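Transcriptional regulator, TetR family (PDB 2G7S) probably acts as a dimeric TetR-family transcriptional regulator that binds DNA through an N-terminal helix-turn-helix domain and may respond to a small ligand in its C-terminal domain. Local coordinates at residues A[60-63]-A[64-68]; A[101-105]-A[106-110]. All blocks are in the same frame, centred on the assembly; numbering follows the deposited sequence. Where two conformers were deposited one is given.

Contact 1 and contact 2 are both local, joining side chains a few residues apart along the chain, but they differ in burial. Contact 1 (60-68) lies in the middle of helix 52-77 and is partly buried: Val60 and Tyr63 face inward, while Gln65 and Glu66 are exposed and polar. In contact 2 (101-110), a loop turning into the short helix 105-110, every touching residue is buried and nearly all the side-chain chemistry is apolar. Their centres lie about 12 Å apart and they pack directly, Val60 CG2 coming within 3.6 Å of Leu109 CD1 and Tyr63 CD1 within 3.7 Å of Val105 CG2. Contact 2 alone also reaches the second subunit.

Contact 1: residues A[60-63]-A[64-68]; sequences VSQY and RQEAE
The amide of Gln62 and the carboxylate of Glu66 run side by side and point the same way, their planes only 20° apart. They belong to an i/i+4 pair on the long helix 52-77, which in TetR-family proteins joins the DNA-binding domain to the C-terminal domain. Contact is made at the stem of the amide chain, where Gln62 CG lies 3.4 Å from Glu66 OE2. The two polar ends do not bond each other: Arg18 NH2, from helix 6-24, donates a hydrogen bond to Gln62 OE1, and Arg18 NH1 forms a salt bridge with Glu66 OE1, a shared partner consistent with the similar tilt of the two groups. The Tyr63 ring meets its neighbour obliquely, with CG 3.5 Å from Arg64 N. Its CG stands opposite the backbone N (chi1 167°), and the ring packs toward helix 105-110, including Cys106.

Arg64, in the conformer given, lays its aliphatic part back along the preceding turn. CG sits 3.3 Å from Val60 O, and CD reaches Val60 CG1 at 4.1 Å; NH1 makes at most a long, weak ion pair with Glu123. On the exposed side, a water bonded to Ser61 OG also touches Gln65 OE1, but that second bond is weak and the bridge doubtful.

Successive i+4 backbone bonds run through the segment, from Arg64 N to Val60 O (2.9 Å) onward. The one from Ala67 N to Tyr63 O, at 2.8 Å, is bent, with an N-H...O angle of 139°, and Ala67 CB stands 3.4 Å from that same oxygen.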
loop_
_atom_site.group_PDB
_atom_site.type_symbol
_atom_site.label_atom_id
_atom_site.label_comp_id
_atom_site.label_asym_id
_atom_site.label_seq_id
_atom_site.Cartn_x
_atom_site.Cartn_y
_atom_site.Cartn_z
ATOM N N VAL A 60 -11.804 13.401 -0.558
ATOM C CA VAL A 60 -11.959 12.006 -0.112
ATOM C C VAL A 60 -13.436 11.733 0.168
ATOM O O VAL A 60 -13.913 10.636 -0.159
ATOM C CB VAL A 60 -11.126 11.741 1.120
ATOM C CG1 VAL A 60 -11.416 10.390 1.678
ATOM C CG2 VAL A 60 -9.602 11.912 0.775
ATOM N N SER A 61 -14.180 12.705 0.776
ATOM C CA SER A 61 -15.619 12.436 1.025
ATOM C C SER A 61 -16.350 12.154 -0.320
ATOM O O SER A 61 -17.167 11.197 -0.414
ATOM C CB SER A 61 -16.237 13.688 1.695
ATOM O OG SER A 61 -17.599 13.490 1.885
ATOM N N GLN A 62 -16.004 12.893 -1.372
ATOM C CA GLN A 62 -16.672 12.699 -2.687
ATOM C C GLN A 62 -16.223 11.337 -3.256
ATOM O O GLN A 62 -17.031 10.611 -3.898
ATOM C CB GLN A 62 -16.201 13.807 -3.635
ATOM C CG GLN A 62 -16.730 13.719 -5.080
ATOM C CD GLN A 62 -16.125 14.877 -5.860
ATOM O OE1 GLN A 62 -14.944 14.854 -6.271
ATOM N NE2 GLN A 62 -16.896 15.928 -6.003
ATOM N N TYR A 63 -14.940 11.002 -3.095
ATOM C CA TYR A 63 -14.426 9.717 -3.645
ATOM C C TYR A 63 -15.187 8.554 -2.936
ATOM O O TYR A 63 -15.571 7.566 -3.575
ATOM C CB TYR A 63 -12.911 9.601 -3.314
ATOM C CG TYR A 63 -12.430 8.206 -3.562
ATOM C CD1 TYR A 63 -12.089 7.798 -4.877
ATOM C CD2 TYR A 63 -12.273 7.294 -2.494
ATOM C CE1 TYR A 63 -11.631 6.501 -5.106
ATOM C CE2 TYR A 63 -11.749 5.976 -2.728
ATOM C CZ TYR A 63 -11.468 5.604 -4.031
ATOM O OH TYR A 63 -11.008 4.311 -4.350
ATOM N N ARG A 64 -15.360 8.648 -1.625
ATOM C CA ARG A 64 -16.038 7.579 -0.915
ATOM C C ARG A 64 -17.489 7.519 -1.401
ATOM O O ARG A 64 -17.992 6.429 -1.714
ATOM C CB ARG A 64 -15.977 7.804 0.563
ATOM C CG ARG A 64 -14.564 7.602 1.080
ATOM C CD ARG A 64 -14.567 7.977 2.571
ATOM N NE ARG A 64 -15.411 7.026 3.295
ATOM C CZ ARG A 64 -16.015 7.282 4.460
ATOM N NH1 ARG A 64 -15.886 8.469 5.091
ATOM N NH2 ARG A 64 -16.783 6.333 5.009
ATOM N N GLN A 65 -18.153 8.666 -1.515
ATOM C CA GLN A 65 -19.582 8.672 -1.965
ATOM C C GLN A 65 -19.677 7.910 -3.287
ATOM O O GLN A 65 -20.550 6.984 -3.443
ATOM C CB GLN A 65 -20.117 10.135 -2.107
ATOM C CG GLN A 65 -20.480 10.852 -0.832
ATOM C CD GLN A 65 -21.025 12.255 -1.115
ATOM O OE1 GLN A 65 -20.447 13.026 -1.920
ATOM N NE2 GLN A 65 -22.115 12.607 -0.442
ATOM N N GLU A 66 -18.761 8.184 -4.216
ATOM C CA GLU A 66 -18.759 7.527 -5.500
ATOM C C GLU A 66 -18.418 6.054 -5.329
ATOM O O GLU A 66 -18.965 5.196 -6.051
ATOM C CB GLU A 66 -17.736 8.201 -6.411
ATOM C CG GLU A 66 -18.189 9.589 -6.834
ATOM C CD GLU A 66 -17.045 10.304 -7.587
ATOM O OE1 GLU A 66 -16.084 9.660 -8.088
ATOM O OE2 GLU A 66 -17.116 11.525 -7.668
ATOM N N ALA A 67 -17.528 5.718 -4.401
ATOM C CA ALA A 67 -17.077 4.321 -4.297
ATOM C C ALA A 67 -18.202 3.511 -3.769
ATOM O O ALA A 67 -18.450 2.405 -4.260
ATOM C CB ALA A 67 -15.858 4.197 -3.392
ATOM N N GLU A 68 -18.901 4.051 -2.779
ATOM C CA GLU A 68 -20.043 3.381 -2.193
ATOM C C GLU A 68 -21.183 3.244 -3.178
ATOM O O GLU A 68 -21.814 2.174 -3.232
ATOM C CB GLU A 68 -20.551 4.087 -0.969
ATOM C CG GLU A 68 -19.493 4.035 0.128
ATOM C CD GLU A 68 -20.048 4.346 1.514
ATOM O OE1 GLU A 68 -20.836 3.496 2.024
ATOM O OE2 GLU A 68 -19.681 5.409 2.105
HETATM O O HOH W 1 -19.168 14.580 -0.453
#

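Contact 2: residues A[101-105]-A[106-110]; sequences HPFCV and CALLA
Cys104 occupies the N-cap position of helix 105-110, and its side chain meets the backbone N of Ala107. Among the polar interactions, Ala107 N points at Cys104 SG, 3.3 Å away and with an N-H...S angle of 160°, the geometry of a side-chain capping bond. The sulfur is placed with less certainty, because it comes too close to another atom of the model, so the bond is best taken as provisional. SG is carried over the helix start because it stands opposite the backbone N (chi1 170°). The backbone bonds are firmer: Leu108 N donates to Cys104 O at 3.0 Å, closing the first helical turn, and Leu109 N donates to Val105 O, also at 3.0 Å.

The apolar contacts form two groups. Phe103, still in the loop, places its ring against the helix obliquely, with CD2 3.9 Å from Leu108 CB and CE2 4.2 Å from Ala107 CB; the Phe103 and Leu108 side chains cross at about a right angle. Cys104 adds its methylene, CB lying 3.8 Å from Ala107 CB. Val105 and Leu109 instead lie side by side, pointing the same way, and meet through Val105 CG1 and Leu109 CD1 at 3.9 Å.

Several helices surround these groups. Val105 and Leu109 face helix 52-77, and Leu109 also touches Val124 of helix 118-144, while Phe103 and Val105 both reach Ile22 of helix 6-24. Leu108 packs on Arg173 of helix 154-173 and on Ser111 of the second subunit, and Ala107 meets His166 of the same chain and Leu170 of the second subunit, which puts this short helix between the domain core and the dimer partner.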
loop_
_atom_site.group_PDB
_atom_site.type_symbol
_atom_site.label_atom_id
_atom_site.label_comp_id
_atom_site.label_asym_id
_atom_site.label_seq_id
_atom_site.Cartn_x
_atom_site.Cartn_y
_atom_site.Cartn_z
ATOM N N HIS A 101 -6.935 6.893 -13.061
ATOM C CA HIS A 101 -7.082 6.702 -11.602
ATOM C C HIS A 101 -6.814 5.190 -11.244
ATOM O O HIS A 101 -7.684 4.479 -10.803
ATOM C CB HIS A 101 -8.527 7.040 -11.212
ATOM C CG HIS A 101 -8.882 8.519 -11.297
ATOM N ND1 HIS A 101 -10.103 9.005 -10.874
ATOM C CD2 HIS A 101 -8.135 9.612 -11.616
ATOM C CE1 HIS A 101 -10.132 10.320 -11.033
ATOM N NE2 HIS A 101 -8.956 10.714 -11.500
ATOM N N PRO A 102 -5.582 4.692 -11.473
ATOM C CA PRO A 102 -5.239 3.287 -11.302
ATOM C C PRO A 102 -4.899 2.923 -9.850
ATOM O O PRO A 102 -4.267 1.908 -9.621
ATOM C CB PRO A 102 -3.990 3.115 -12.187
ATOM C CG PRO A 102 -3.274 4.469 -11.957
ATOM C CD PRO A 102 -4.426 5.476 -11.996
ATOM N N PHE A 103 -5.316 3.732 -8.885
ATOM C CA PHE A 103 -5.028 3.431 -7.477
ATOM C C PHE A 103 -6.181 4.032 -6.671
ATOM O O PHE A 103 -6.694 5.109 -7.042
ATOM C CB PHE A 103 -3.691 4.039 -7.039
ATOM C CG PHE A 103 -2.904 3.183 -6.031
ATOM C CD1 PHE A 103 -1.862 2.387 -6.430
ATOM C CD2 PHE A 103 -3.206 3.233 -4.691
ATOM C CE1 PHE A 103 -1.119 1.634 -5.539
ATOM C CE2 PHE A 103 -2.449 2.509 -3.781
ATOM C CZ PHE A 103 -1.444 1.698 -4.196
ATOM N N CYS A 104 -6.548 3.399 -5.580
ATOM C CA CYS A 104 -7.569 3.932 -4.684
ATOM C C CYS A 104 -6.971 5.137 -3.898
ATOM O O CYS A 104 -5.906 5.026 -3.298
ATOM C CB CYS A 104 -7.964 2.802 -3.745
ATOM S SG CYS A 104 -9.032 3.427 -2.366
ATOM N N VAL A 105 -7.668 6.280 -3.913
ATOM C CA VAL A 105 -7.231 7.459 -3.165
ATOM C C VAL A 105 -7.013 7.120 -1.711
ATOM O O VAL A 105 -6.052 7.601 -1.089
ATOM C CB VAL A 105 -8.410 8.503 -3.276
ATOM C CG1 VAL A 105 -8.220 9.645 -2.259
ATOM C CG2 VAL A 105 -8.562 9.043 -4.703
ATOM N N CYS A 106 -7.944 6.328 -1.141
ATOM C CA CYS A 106 -7.869 6.088 0.308
ATOM C C CYS A 106 -6.756 5.084 0.610
ATOM O O CYS A 106 -6.055 5.226 1.615
ATOM C CB CYS A 106 -9.174 5.591 0.863
ATOM S SG CYS A 106 -10.382 6.961 0.876
ATOM N N ALA A 107 -6.558 4.068 -0.246
ATOM C CA ALA A 107 -5.478 3.152 0.023
ATOM C C ALA A 107 -4.128 3.901 -0.024
ATOM O O ALA A 107 -3.187 3.598 0.732
ATOM C CB ALA A 107 -5.516 1.980 -1.003
ATOM N N LEU A 108 -3.988 4.824 -0.985
ATOM C CA LEU A 108 -2.743 5.548 -1.109
ATOM C C LEU A 108 -2.539 6.417 0.135
ATOM O O LEU A 108 -1.453 6.454 0.724
ATOM C CB LEU A 108 -2.706 6.382 -2.464
ATOM C CG LEU A 108 -1.266 6.611 -3.062
ATOM C CD1 LEU A 108 -1.364 7.130 -4.491
ATOM C CD2 LEU A 108 -0.301 7.424 -2.266
ATOM N N LEU A 109 -3.568 7.201 0.480
ATOM C CA LEU A 109 -3.412 8.080 1.644
ATOM C C LEU A 109 -3.141 7.250 2.909
ATOM O O LEU A 109 -2.477 7.759 3.799
ATOM C CB LEU A 109 -4.664 8.920 1.839
ATOM C CG LEU A 109 -4.834 10.051 0.808
ATOM C CD1 LEU A 109 -6.241 10.653 0.886
ATOM C CD2 LEU A 109 -3.795 11.199 0.994
ATOM N N ALA A 110 -3.715 6.042 3.003
ATOM C CA ALA A 110 -3.478 5.284 4.230
ATOM C C ALA A 110 -2.004 5.042 4.475
ATOM O O ALA A 110 -1.592 4.937 5.625
ATOM C CB ALA A 110 -4.230 3.938 4.146
#